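Local structure of uroporphyrinogen-III C-methyltransferase (1S4D) at residues Asn149-Leu155 with Ser177-Tyr183; Phe6-Leu12 with Ala35-Ala41; Leu136-Gly140 with Ala214-Val220; Leu85-Arg90 with Thr115-Val121. The protein catalyses the two successive S-adenosyl-L-methionine-dependent methylations, at C-2 and C-7, that turn uroporphyrinogen III into precorrin-2 on the way to cobalamin and siroheme. One frame throughout, in Å; residues are numbered along the deposited sequence. Where two conformers were deposited one is given.

Contact 1: residues Asn149-Leu155 with Ser177-Tyr183; sequences NHAVTFL and SPVIVMY. With SAH (S-adenosyl-L-homocysteine), chain Q.
Thr-153 and Ser-177 both carry their hydroxyl beside the backbone N (chi1 -68° in Thr-153), and the two groups meet. Thr-153 OG1 lies 2.8 Å from Ser-177 OG in a hydrogen bond whose donor is not settled. The same Thr-153 OG1 is also bonded to OG1 of Thr-153 in the second subunit, so the hydroxyl is held from both chains. Phe-154 and Tyr-183 likewise set their rings beside their own backbone N. Val-181 CB sits over one face of the Phe-154 ring, 4.3 Å from its centroid, a CH-pi contact. Val-152 CG1 comes in the plane of that ring, at its edge. Tyr-183 crosses Phe-154 at a slant, CE1 to CD1 of Phe-154 at 3.6 Å, with the planes 39° apart.

The backbones are neighbouring parallel strands of the mixed sheet. Val-181 N gives a hydrogen bond to Thr-153 O. Leu-155 N then bonds to Val-181 O, and Tyr-183 N to Leu-155 O at 2.8 Å. The bond from Thr-153 N to Val-179 O is weak. Strand 151-155 also pairs antiparallel with a strand of the second subunit, which carries the sheet across the dimer.

On the face of Thr-153, opposite Phe-154 and Val-181, Leu-155 CD1 packs on Ile-180 CG2 at 3.5 Å. Leu-155 CD2 reaches the Met-182 side chain, CB and SD both at 3.7 Å. Tyr-183 belongs to the S-adenosyl-L-homocysteine pocket. Its OH is bonded to Thr-130 and Gly-132, and its CE2 is 3.6 Å from SAH OXT, which lies at the ring edge.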
# COMPACT_ATOMS: atom_id res chain seq x y z
N ASN B 149 17.53 3.81 0.62
CA ASN B 149 16.64 4.63 1.44
C ASN B 149 16.10 3.92 2.67
O ASN B 149 15.88 2.71 2.67
CB ASN B 149 15.47 5.22 0.59
CG ASN B 149 14.52 4.15 0.05
OD1 ASN B 149 13.28 4.34 0.05
ND2 ASN B 149 15.08 3.05 -0.43
N HIS B 150 15.89 4.69 3.73
CA HIS B 150 15.33 4.14 4.94
C HIS B 150 13.97 4.79 5.17
O HIS B 150 13.26 4.49 6.14
CB HIS B 150 16.30 4.35 6.10
CG HIS B 150 17.37 3.31 6.19
ND1 HIS B 150 18.40 3.21 5.27
CD2 HIS B 150 17.57 2.30 7.08
CE1 HIS B 150 19.17 2.19 5.59
NE2 HIS B 150 18.69 1.62 6.68
N ALA B 151 13.60 5.67 4.24
CA ALA B 151 12.35 6.41 4.27
C ALA B 151 11.79 6.60 2.84
O ALA B 151 12.56 6.72 1.89
CB ALA B 151 12.56 7.73 4.95
N VAL B 152 10.46 6.56 2.70
CA VAL B 152 9.78 6.92 1.45
C VAL B 152 8.67 7.92 1.77
O VAL B 152 7.92 7.72 2.73
CB VAL B 152 9.00 5.77 0.80
CG1 VAL B 152 9.05 5.84 -0.69
CG2 VAL B 152 9.41 4.44 1.32
N THR B 153 8.55 8.95 0.92
CA THR B 153 7.45 9.91 0.97
C THR B 153 6.46 9.75 -0.18
O THR B 153 6.86 9.79 -1.34
CB THR B 153 8.01 11.31 0.95
OG1 THR B 153 8.72 11.55 2.16
CG2 THR B 153 6.91 12.33 1.01
N PHE B 154 5.17 9.63 0.14
CA PHE B 154 4.13 9.61 -0.89
C PHE B 154 3.49 10.99 -0.91
O PHE B 154 3.34 11.58 0.15
CB PHE B 154 3.08 8.56 -0.54
CG PHE B 154 3.50 7.14 -0.79
CD1 PHE B 154 2.57 6.18 -1.08
CD2 PHE B 154 4.83 6.75 -0.71
CE1 PHE B 154 2.97 4.85 -1.29
CE2 PHE B 154 5.23 5.44 -0.93
CZ PHE B 154 4.33 4.50 -1.22
N LEU B 155 3.14 11.52 -2.08
CA LEU B 155 2.42 12.81 -2.12
C LEU B 155 1.36 12.97 -3.22
O LEU B 155 1.32 12.17 -4.15
CB LEU B 155 3.36 14.03 -1.98
CG LEU B 155 4.12 14.87 -3.03
CD1 LEU B 155 5.60 14.67 -2.83
CD2 LEU B 155 3.74 14.73 -4.53
N SER B 177 13.20 12.21 2.37
CA SER B 177 13.49 10.85 1.90
C SER B 177 14.25 10.88 0.58
O SER B 177 14.02 11.77 -0.25
CB SER B 177 12.23 10.06 1.64
OG SER B 177 11.20 10.40 2.53
N PRO B 178 15.15 9.92 0.40
CA PRO B 178 15.84 9.79 -0.87
C PRO B 178 14.78 9.46 -1.93
O PRO B 178 14.75 10.26 -2.88
CB PRO B 178 16.87 8.70 -0.64
CG PRO B 178 16.63 8.16 0.62
CD PRO B 178 15.59 8.92 1.38
N VAL B 179 13.81 8.58 -1.69
CA VAL B 179 12.75 8.32 -2.68
C VAL B 179 11.45 9.10 -2.46
O VAL B 179 10.98 9.21 -1.33
CB VAL B 179 12.45 6.81 -2.79
CG1 VAL B 179 11.29 6.54 -3.76
CG2 VAL B 179 13.73 6.08 -3.23
N ILE B 180 10.90 9.71 -3.53
CA ILE B 180 9.59 10.38 -3.46
C ILE B 180 8.68 9.70 -4.45
O ILE B 180 9.09 9.43 -5.59
CB ILE B 180 9.67 11.89 -3.87
CG1 ILE B 180 10.90 12.61 -3.29
CG2 ILE B 180 8.37 12.60 -3.53
CD1 ILE B 180 10.84 12.85 -1.88
N VAL B 181 7.45 9.44 -4.03
CA VAL B 181 6.48 8.78 -4.88
C VAL B 181 5.26 9.68 -5.01
O VAL B 181 4.62 10.04 -4.01
CB VAL B 181 6.06 7.40 -4.31
CG1 VAL B 181 4.84 6.81 -5.09
CG2 VAL B 181 7.28 6.43 -4.24
N MET B 182 4.93 10.05 -6.24
CA MET B 182 3.97 11.12 -6.42
C MET B 182 2.75 10.66 -7.19
O MET B 182 2.88 10.07 -8.27
CB MET B 182 4.64 12.31 -7.11
CG MET B 182 6.02 12.60 -6.56
SD MET B 182 6.50 14.27 -6.94
CE MET B 182 7.06 14.11 -8.66
N TYR B 183 1.58 10.93 -6.60
CA TYR B 183 0.25 10.66 -7.13
C TYR B 183 -0.27 11.96 -7.74
O TYR B 183 0.08 13.04 -7.27
CB TYR B 183 -0.69 10.27 -5.98
CG TYR B 183 -0.46 8.88 -5.40
CD1 TYR B 183 0.59 8.62 -4.48
CD2 TYR B 183 -1.31 7.83 -5.74
CE1 TYR B 183 0.80 7.34 -3.96
CE2 TYR B 183 -1.12 6.58 -5.23
CZ TYR B 183 -0.07 6.33 -4.35
OH TYR B 183 0.08 5.05 -3.88
N SAH Q . -6.35 5.30 -3.87
CA SAH Q . -5.58 5.22 -5.10
CB SAH Q . -5.23 6.61 -5.59
CG SAH Q . -6.33 7.27 -6.39
SD SAH Q . -6.12 9.05 -6.70
C SAH Q . -4.35 4.32 -4.92
O SAH Q . -4.08 3.80 -3.84
OXT SAH Q . -3.57 4.06 -5.83
C5' SAH Q . -5.67 8.71 -8.44
C4' SAH Q . -4.18 8.65 -8.78
O4' SAH Q . -3.62 7.38 -8.48
C3' SAH Q . -3.81 8.81 -10.26
O3' SAH Q . -3.88 10.12 -10.75
C2' SAH Q . -2.42 8.21 -10.34
O2' SAH Q . -1.40 9.05 -9.87
C1' SAH Q . -2.57 7.05 -9.37
N9 SAH Q . -2.88 5.76 -10.02
C8 SAH Q . -4.00 5.04 -9.79
N7 SAH Q . -3.96 3.92 -10.52
C5 SAH Q . -2.83 3.90 -11.23
C6 SAH Q . -2.31 2.97 -12.13
N6 SAH Q . -2.96 1.86 -12.42
N1 SAH Q . -1.09 3.23 -12.73
C2 SAH Q . -0.41 4.38 -12.41
N3 SAH Q . -0.93 5.30 -11.51
C4 SAH Q . -2.13 5.06 -10.93

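Contact 2: residues Phe6-Leu12 with Ala35-Ala41; sequences FAGLPAL and ANALRQA
Phe-6 and Asn-36 form the outer end of this contact, where the irregular N-terminal segment 6-12 lies along helix 32-40. The segment leads into strand 16-21, which lies between strands 94-99 and 123-126 in the five-stranded parallel sheet. The helix packs on that same sheet, since Ala-37 touches Trp-18 and Leu-96.

The aromatic part comes first. The Phe-6 ring and the Asn-36 amide cross at a steep slant, with their planes 74° apart. Asn-36 CG is anti to the backbone N (chi1 -160°), which sends the amide out from the helix to the ring. Its OD1 is 3.3 Å from Phe-6 CE1, and Asn-36 CB is 3.6 Å from Phe-6 CZ. Arg-39 CD lies in the plane of the ring, at its edge, 4.0 Å from Phe-6 CE1.

Polar groups also meet along the middle. Asn-36 ND2 is 3.5 Å from Pro-10 O and also lies close to Leu-9 CB. The Gln-40 side chain runs extended to the backbone of Ala-11 and Leu-12. Its amide may be turned over in the model, so which of its atoms faces them is doubtful.

Apolar packing closes the inner end. Leu-12 is buried, is directed toward the helix and touches Ala-37 and Ala-41, and it also touches Trp-18. Its carbonyl is bonded to Arg-94 NH1, at the start of strand 94-99, the neighbour of strand 16-21 in the sheet. Leu-12 CD2 rests 4.0 Å from Ala-41 CB and 4.0 Å from Ala-37 O.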
# COMPACT_ATOMS: atom_id res chain seq x y z
N PHE B 6 -13.50 -20.32 0.74
CA PHE B 6 -13.08 -19.01 1.26
C PHE B 6 -14.31 -18.42 2.00
O PHE B 6 -14.86 -17.38 1.68
CB PHE B 6 -12.37 -18.15 0.18
CG PHE B 6 -13.24 -17.19 -0.61
CD1 PHE B 6 -14.60 -17.40 -0.79
CD2 PHE B 6 -12.65 -16.08 -1.22
CE1 PHE B 6 -15.36 -16.49 -1.53
CE2 PHE B 6 -13.38 -15.17 -1.96
CZ PHE B 6 -14.74 -15.37 -2.12
N ALA B 7 -14.70 -19.13 3.04
CA ALA B 7 -16.11 -19.08 3.42
C ALA B 7 -16.36 -18.86 4.90
O ALA B 7 -17.50 -18.94 5.34
CB ALA B 7 -16.84 -20.33 2.91
N GLY B 8 -15.30 -18.57 5.65
CA GLY B 8 -15.42 -17.99 6.98
C GLY B 8 -15.17 -16.49 6.91
O GLY B 8 -14.96 -15.82 7.93
N LEU B 9 -15.19 -15.95 5.69
CA LEU B 9 -15.06 -14.52 5.47
C LEU B 9 -16.37 -13.82 5.81
O LEU B 9 -17.43 -14.43 5.69
CB LEU B 9 -14.66 -14.24 4.04
CG LEU B 9 -13.23 -14.69 3.77
CD1 LEU B 9 -12.76 -14.27 2.40
CD2 LEU B 9 -12.27 -14.20 4.86
N PRO B 10 -16.30 -12.56 6.26
CA PRO B 10 -17.50 -11.83 6.68
C PRO B 10 -18.40 -11.58 5.49
O PRO B 10 -17.93 -11.27 4.41
CB PRO B 10 -16.95 -10.51 7.20
CG PRO B 10 -15.49 -10.70 7.33
CD PRO B 10 -15.08 -11.74 6.37
N ALA B 11 -19.69 -11.74 5.69
CA ALA B 11 -20.69 -11.39 4.69
C ALA B 11 -20.72 -9.88 4.49
O ALA B 11 -20.53 -9.14 5.44
CB ALA B 11 -22.04 -11.86 5.14
N LEU B 12 -20.96 -9.42 3.27
CA LEU B 12 -21.37 -8.04 3.06
C LEU B 12 -22.88 -7.92 3.33
O LEU B 12 -23.71 -8.32 2.53
CB LEU B 12 -20.94 -7.52 1.69
CG LEU B 12 -21.59 -6.29 1.05
CD1 LEU B 12 -21.56 -5.02 1.93
CD2 LEU B 12 -20.96 -6.07 -0.34
N ALA B 35 -12.76 -9.73 -3.57
CA ALA B 35 -13.40 -10.73 -4.44
C ALA B 35 -14.68 -11.28 -3.78
O ALA B 35 -15.72 -11.43 -4.41
CB ALA B 35 -12.44 -11.86 -4.75
N ASN B 36 -14.58 -11.57 -2.49
CA ASN B 36 -15.77 -11.91 -1.72
C ASN B 36 -16.85 -10.81 -1.72
O ASN B 36 -18.01 -11.11 -1.96
CB ASN B 36 -15.41 -12.38 -0.31
CG ASN B 36 -16.52 -13.19 0.32
OD1 ASN B 36 -17.15 -14.02 -0.34
ND2 ASN B 36 -16.78 -12.94 1.59
N ALA B 37 -16.48 -9.55 -1.48
CA ALA B 37 -17.46 -8.45 -1.59
C ALA B 37 -18.14 -8.43 -2.96
O ALA B 37 -19.37 -8.49 -3.05
CB ALA B 37 -16.81 -7.11 -1.32
N LEU B 38 -17.34 -8.35 -4.02
CA LEU B 38 -17.83 -8.33 -5.39
C LEU B 38 -18.92 -9.37 -5.66
O LEU B 38 -19.91 -9.08 -6.31
CB LEU B 38 -16.66 -8.55 -6.34
CG LEU B 38 -16.09 -7.37 -7.14
CD1 LEU B 38 -16.78 -6.07 -6.82
CD2 LEU B 38 -14.56 -7.26 -6.97
N ARG B 39 -18.73 -10.58 -5.13
CA ARG B 39 -19.62 -11.71 -5.41
C ARG B 39 -20.93 -11.59 -4.65
O ARG B 39 -21.91 -12.20 -5.02
CB ARG B 39 -18.89 -13.07 -5.21
CG ARG B 39 -19.43 -14.01 -4.11
CD ARG B 39 -18.43 -15.08 -3.61
NE ARG B 39 -17.78 -15.81 -4.71
CZ ARG B 39 -18.19 -16.97 -5.24
NH1 ARG B 39 -19.29 -17.59 -4.78
NH2 ARG B 39 -17.51 -17.53 -6.23
N GLN B 40 -20.94 -10.75 -3.62
CA GLN B 40 -22.11 -10.59 -2.76
C GLN B 40 -22.92 -9.33 -3.03
O GLN B 40 -24.11 -9.28 -2.73
CB GLN B 40 -21.70 -10.59 -1.29
CG GLN B 40 -21.57 -11.95 -0.70
CD GLN B 40 -20.92 -11.95 0.67
OE1 GLN B 40 -19.88 -12.55 0.86
NE2 GLN B 40 -21.54 -11.27 1.63
N ALA B 41 -22.26 -8.31 -3.58
CA ALA B 41 -22.86 -6.98 -3.70
C ALA B 41 -24.19 -6.91 -4.47
O ALA B 41 -24.37 -7.56 -5.49
CB ALA B 41 -21.87 -6.02 -4.27

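Contact 3: residues Leu136-Gly140 with Ala214-Val220; sequences LAYAG and ATPQQAV
Tyr-138 packs on Ala-214 where helix 131-137 ends against the loop before strand 219-224, an outermost strand of the mixed sheet in this chain. A Schellman motif closes the helix. Gly-140, with positive phi, is its turning residue.

The tight part is the tyrosine ring. Ala-214 CB stands 3.5 Å above one face, offset toward the rim, with Tyr-138 CD2 as its nearest ring atom. The methyl lies 3.7 Å from the ring centroid and 17° off the normal, a CH-pi contact. Trp-257 meets the ring edge-to-face, and a hydrogen bond from Tyr-138 OH to Asp-26 fixes its far end. Ala-214 also touches Pro-24, a residue that binds S-adenosyl-L-homocysteine, so this packing lies just behind the cofactor pocket. Gln-218, partly exposed, adds to this part. Its chain is extended (chi1 -180°), and the amide, which may be flipped in the model, comes up to the backbones of Tyr-138 and Ala-214.

The turn and the Val-220 end are looser and nearer the solvent. Residues 215-218 form a type I turn, and Pro-216 and Gln-217 are exposed at it. Beyond Gln-218 the strand meets the helix end at one apolar pair. There Val-220, also partly exposed, places CG2 3.9 Å from Ala-139 CB.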
# COMPACT_ATOMS: atom_id res chain seq x y z
N LEU B 136 4.39 0.33 -8.79
CA LEU B 136 5.81 0.47 -9.08
C LEU B 136 6.52 -0.88 -9.13
O LEU B 136 7.44 -1.07 -9.95
CB LEU B 136 6.47 1.45 -8.10
CG LEU B 136 5.98 2.89 -8.27
CD1 LEU B 136 6.57 3.72 -7.19
CD2 LEU B 136 6.36 3.48 -9.59
N ALA B 137 6.08 -1.82 -8.28
CA ALA B 137 6.53 -3.21 -8.38
C ALA B 137 6.36 -3.78 -9.79
O ALA B 137 7.23 -4.52 -10.28
CB ALA B 137 5.81 -4.08 -7.38
N TYR B 138 5.26 -3.44 -10.46
CA TYR B 138 5.05 -3.99 -11.81
C TYR B 138 5.97 -3.36 -12.86
O TYR B 138 6.00 -3.81 -13.99
CB TYR B 138 3.60 -3.90 -12.27
CG TYR B 138 2.70 -5.03 -11.83
CD1 TYR B 138 2.53 -5.33 -10.45
CD2 TYR B 138 1.98 -5.77 -12.76
CE1 TYR B 138 1.69 -6.36 -10.04
CE2 TYR B 138 1.13 -6.80 -12.36
CZ TYR B 138 0.98 -7.08 -11.00
OH TYR B 138 0.14 -8.09 -10.62
N ALA B 139 6.71 -2.32 -12.48
CA ALA B 139 7.63 -1.66 -13.40
C ALA B 139 9.05 -1.99 -13.04
O ALA B 139 9.97 -1.45 -13.65
CB ALA B 139 7.43 -0.13 -13.40
N GLY B 140 9.22 -2.86 -12.04
CA GLY B 140 10.53 -3.22 -11.51
C GLY B 140 11.17 -2.20 -10.59
O GLY B 140 12.39 -2.20 -10.41
N ALA B 214 0.33 -1.99 -13.90
CA ALA B 214 -0.32 -3.27 -13.73
C ALA B 214 -1.51 -3.49 -14.64
O ALA B 214 -2.48 -4.12 -14.24
CB ALA B 214 -0.68 -3.51 -12.26
N THR B 215 -1.45 -2.97 -15.86
CA THR B 215 -2.44 -3.26 -16.91
C THR B 215 -1.70 -3.65 -18.19
O THR B 215 -0.49 -3.41 -18.30
CB THR B 215 -3.29 -2.02 -17.23
OG1 THR B 215 -2.46 -1.02 -17.82
CG2 THR B 215 -3.84 -1.37 -15.98
N PRO B 216 -2.37 -4.26 -19.16
CA PRO B 216 -1.70 -4.50 -20.46
C PRO B 216 -1.23 -3.19 -21.12
O PRO B 216 -0.34 -3.22 -21.95
CB PRO B 216 -2.77 -5.23 -21.28
CG PRO B 216 -3.61 -5.90 -20.23
CD PRO B 216 -3.72 -4.86 -19.11
N GLN B 217 -1.78 -2.05 -20.71
CA GLN B 217 -1.38 -0.76 -21.27
C GLN B 217 -0.22 -0.09 -20.54
O GLN B 217 0.10 1.05 -20.84
CB GLN B 217 -2.57 0.22 -21.27
CG GLN B 217 -3.75 -0.25 -22.10
CD GLN B 217 -4.57 -1.30 -21.39
OE1 GLN B 217 -4.78 -1.20 -20.17
NE2 GLN B 217 -5.02 -2.31 -22.12
N GLN B 218 0.42 -0.76 -19.59
CA GLN B 218 1.50 -0.14 -18.84
C GLN B 218 2.61 0.40 -19.74
O GLN B 218 3.04 -0.25 -20.70
CB GLN B 218 2.10 -1.13 -17.85
CG GLN B 218 3.23 -0.59 -17.01
CD GLN B 218 3.65 -1.58 -15.97
OE1 GLN B 218 4.82 -1.95 -15.88
NE2 GLN B 218 2.69 -2.04 -15.17
N ALA B 219 3.05 1.61 -19.40
CA ALA B 219 4.10 2.30 -20.11
C ALA B 219 4.96 3.03 -19.09
O ALA B 219 4.44 3.59 -18.11
CB ALA B 219 3.51 3.28 -21.12
N VAL B 220 6.27 2.99 -19.31
CA VAL B 220 7.23 3.54 -18.37
C VAL B 220 8.18 4.43 -19.12
O VAL B 220 8.65 4.07 -20.18
CB VAL B 220 8.08 2.44 -17.67
CG1 VAL B 220 9.06 3.07 -16.70
CG2 VAL B 220 7.21 1.47 -16.95

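Contact 4: residues Leu85-Arg90 with Thr115-Val121; sequences LVELAR and TLVEHQV
Val-86 fits between Leu-116 and His-119 where helix 78-90 packs beside the end of helix 109-118. Both helices cover the same face of the five-stranded parallel sheet. Leu-85 touches Val-95, and Leu-116 and Val-121 touch Val-17. A Schellman motif ends the second helix, with Gln-120 at positive phi. Val-121 N returns to Leu-116 O, and the chain then enters strand 123-126.

The apolar contacts form the buried side. Val-86 and Leu-116 run alongside one another, pointing opposite ways, with Val-86 CG2 3.6 Å from Leu-116 CD1. Leu-85 CB touches the same methyl from the preceding position on the helix. With CG1 opposite the backbone N (chi1 169°), Val-86 turns that methyl to His-119, 3.7 Å from its CB. Ala-89 CB packs on Val-121 CG1 at 3.6 Å, close to the sheet.

The polar contacts lie at the exposed end, by Arg-90. The Arg-90 chain stretches out toward His-119. Val-86 CG1 lies under one face of its guanidinium, 3.8 Å from the plane and displaced toward one side of the group. The guanidinium and the His-119 ring stand 70° apart. Arg-90 NH2 comes near the plane of that ring, at its edge. Beside His-119, Glu-118 forms a salt bridge with Arg-79 of helix 78-90. The one bond between the segments is weak: Arg-90 NH2 gives it to His-119 O at 3.0 Å, with an N-H...O angle of 129°.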
# COMPACT_ATOMS: atom_id res chain seq x y z
N LEU B 85 -24.31 6.47 -1.55
CA LEU B 85 -23.98 5.29 -0.75
C LEU B 85 -24.93 5.14 0.43
O LEU B 85 -25.45 4.05 0.69
CB LEU B 85 -22.53 5.34 -0.26
CG LEU B 85 -21.43 5.27 -1.33
CD1 LEU B 85 -20.03 5.21 -0.69
CD2 LEU B 85 -21.66 4.15 -2.37
N VAL B 86 -25.19 6.24 1.12
CA VAL B 86 -26.13 6.25 2.22
C VAL B 86 -27.54 5.89 1.72
O VAL B 86 -28.26 5.16 2.39
CB VAL B 86 -26.10 7.62 2.96
CG1 VAL B 86 -27.27 7.77 3.96
CG2 VAL B 86 -24.76 7.80 3.67
N GLU B 87 -27.91 6.37 0.54
CA GLU B 87 -29.26 6.13 0.04
C GLU B 87 -29.46 4.64 -0.29
O GLU B 87 -30.47 4.04 0.07
CB GLU B 87 -29.59 7.07 -1.13
CG GLU B 87 -30.76 6.65 -2.01
CD GLU B 87 -30.88 7.51 -3.25
OE1 GLU B 87 -31.70 8.45 -3.23
OE2 GLU B 87 -30.18 7.27 -4.26
N LEU B 88 -28.45 4.06 -0.93
CA LEU B 88 -28.40 2.64 -1.25
C LEU B 88 -28.46 1.74 -0.03
O LEU B 88 -29.17 0.73 -0.02
CB LEU B 88 -27.14 2.34 -2.06
CG LEU B 88 -27.18 2.96 -3.47
CD1 LEU B 88 -25.77 3.05 -4.04
CD2 LEU B 88 -28.14 2.19 -4.40
N ALA B 89 -27.70 2.12 1.01
CA ALA B 89 -27.65 1.37 2.25
C ALA B 89 -28.97 1.46 3.06
O ALA B 89 -29.50 0.44 3.52
CB ALA B 89 -26.47 1.83 3.05
N ARG B 90 -29.49 2.66 3.22
CA ARG B 90 -30.78 2.85 3.89
C ARG B 90 -31.93 2.06 3.23
O ARG B 90 -32.89 1.69 3.88
CB ARG B 90 -31.13 4.34 3.97
CG ARG B 90 -30.33 5.10 5.00
CD ARG B 90 -30.91 6.46 5.37
NE ARG B 90 -30.28 6.99 6.58
CZ ARG B 90 -30.10 8.28 6.84
NH1 ARG B 90 -30.50 9.20 5.98
NH2 ARG B 90 -29.50 8.64 7.96
N THR B 115 -18.96 10.31 6.15
CA THR B 115 -20.34 10.52 5.75
C THR B 115 -21.20 9.34 6.17
O THR B 115 -22.28 9.52 6.73
CB THR B 115 -20.43 10.77 4.23
OG1 THR B 115 -19.65 11.92 3.90
CG2 THR B 115 -21.83 11.17 3.83
N LEU B 116 -20.71 8.12 5.92
CA LEU B 116 -21.41 6.92 6.38
C LEU B 116 -21.74 6.99 7.91
O LEU B 116 -22.89 6.82 8.31
CB LEU B 116 -20.63 5.65 6.01
CG LEU B 116 -20.87 4.92 4.67
CD1 LEU B 116 -21.90 5.55 3.74
CD2 LEU B 116 -19.58 4.66 3.90
N VAL B 117 -20.74 7.30 8.74
CA VAL B 117 -20.95 7.40 10.17
C VAL B 117 -22.02 8.44 10.56
O VAL B 117 -22.96 8.13 11.30
CB VAL B 117 -19.63 7.66 10.91
CG1 VAL B 117 -19.90 7.99 12.36
CG2 VAL B 117 -18.73 6.44 10.80
N GLU B 118 -21.88 9.65 10.02
CA GLU B 118 -22.83 10.74 10.21
C GLU B 118 -24.29 10.30 10.01
O GLU B 118 -25.19 10.76 10.72
CB GLU B 118 -22.45 11.87 9.24
CG GLU B 118 -23.40 13.07 9.08
CD GLU B 118 -23.03 13.90 7.85
OE1 GLU B 118 -21.86 13.81 7.39
OE2 GLU B 118 -23.89 14.63 7.32
N HIS B 119 -24.53 9.41 9.05
CA HIS B 119 -25.88 8.99 8.71
C HIS B 119 -26.20 7.60 9.24
O HIS B 119 -27.16 6.96 8.77
CB HIS B 119 -26.11 9.03 7.20
CG HIS B 119 -25.85 10.37 6.59
ND1 HIS B 119 -26.86 11.27 6.29
CD2 HIS B 119 -24.70 10.97 6.20
CE1 HIS B 119 -26.34 12.36 5.76
NE2 HIS B 119 -25.03 12.20 5.69
N GLN B 120 -25.40 7.13 10.20
CA GLN B 120 -25.68 5.89 10.95
C GLN B 120 -25.60 4.61 10.08
O GLN B 120 -26.32 3.64 10.31
CB GLN B 120 -27.03 5.96 11.67
CG GLN B 120 -27.22 7.16 12.57
CD GLN B 120 -26.57 6.95 13.90
OE1 GLN B 120 -25.39 7.26 14.07
NE2 GLN B 120 -27.32 6.41 14.86
N VAL B 121 -24.72 4.61 9.08
CA VAL B 121 -24.59 3.44 8.22
C VAL B 121 -23.31 2.68 8.59
O VAL B 121 -22.23 3.27 8.56
CB VAL B 121 -24.59 3.85 6.73
CG1 VAL B 121 -24.31 2.67 5.83
CG2 VAL B 121 -25.91 4.48 6.36

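In the fold
Contacts 1 and 3 belong to the mixed sheet, and contacts 2 and 4 to the parallel sheet. Contacts 1 and 3 touch, through Val-181 CG2 and Leu-136 CD1. Contact 1 is nested in the chain loop that contact 3 closes. It is buried and has parallel strand pairing, firm from Thr-153 O onward. The others are made mainly by side chains, helix to helix in contact 4, and helix to loop or strand start in contacts 2 and 3. Contact 3 is small but also mostly buried. Contact 4 is buried although its centre is about 25 Å from the chain centre; it is mainly apolar with a polar, more exposed end. Contact 2 is more mixed and only partly buried.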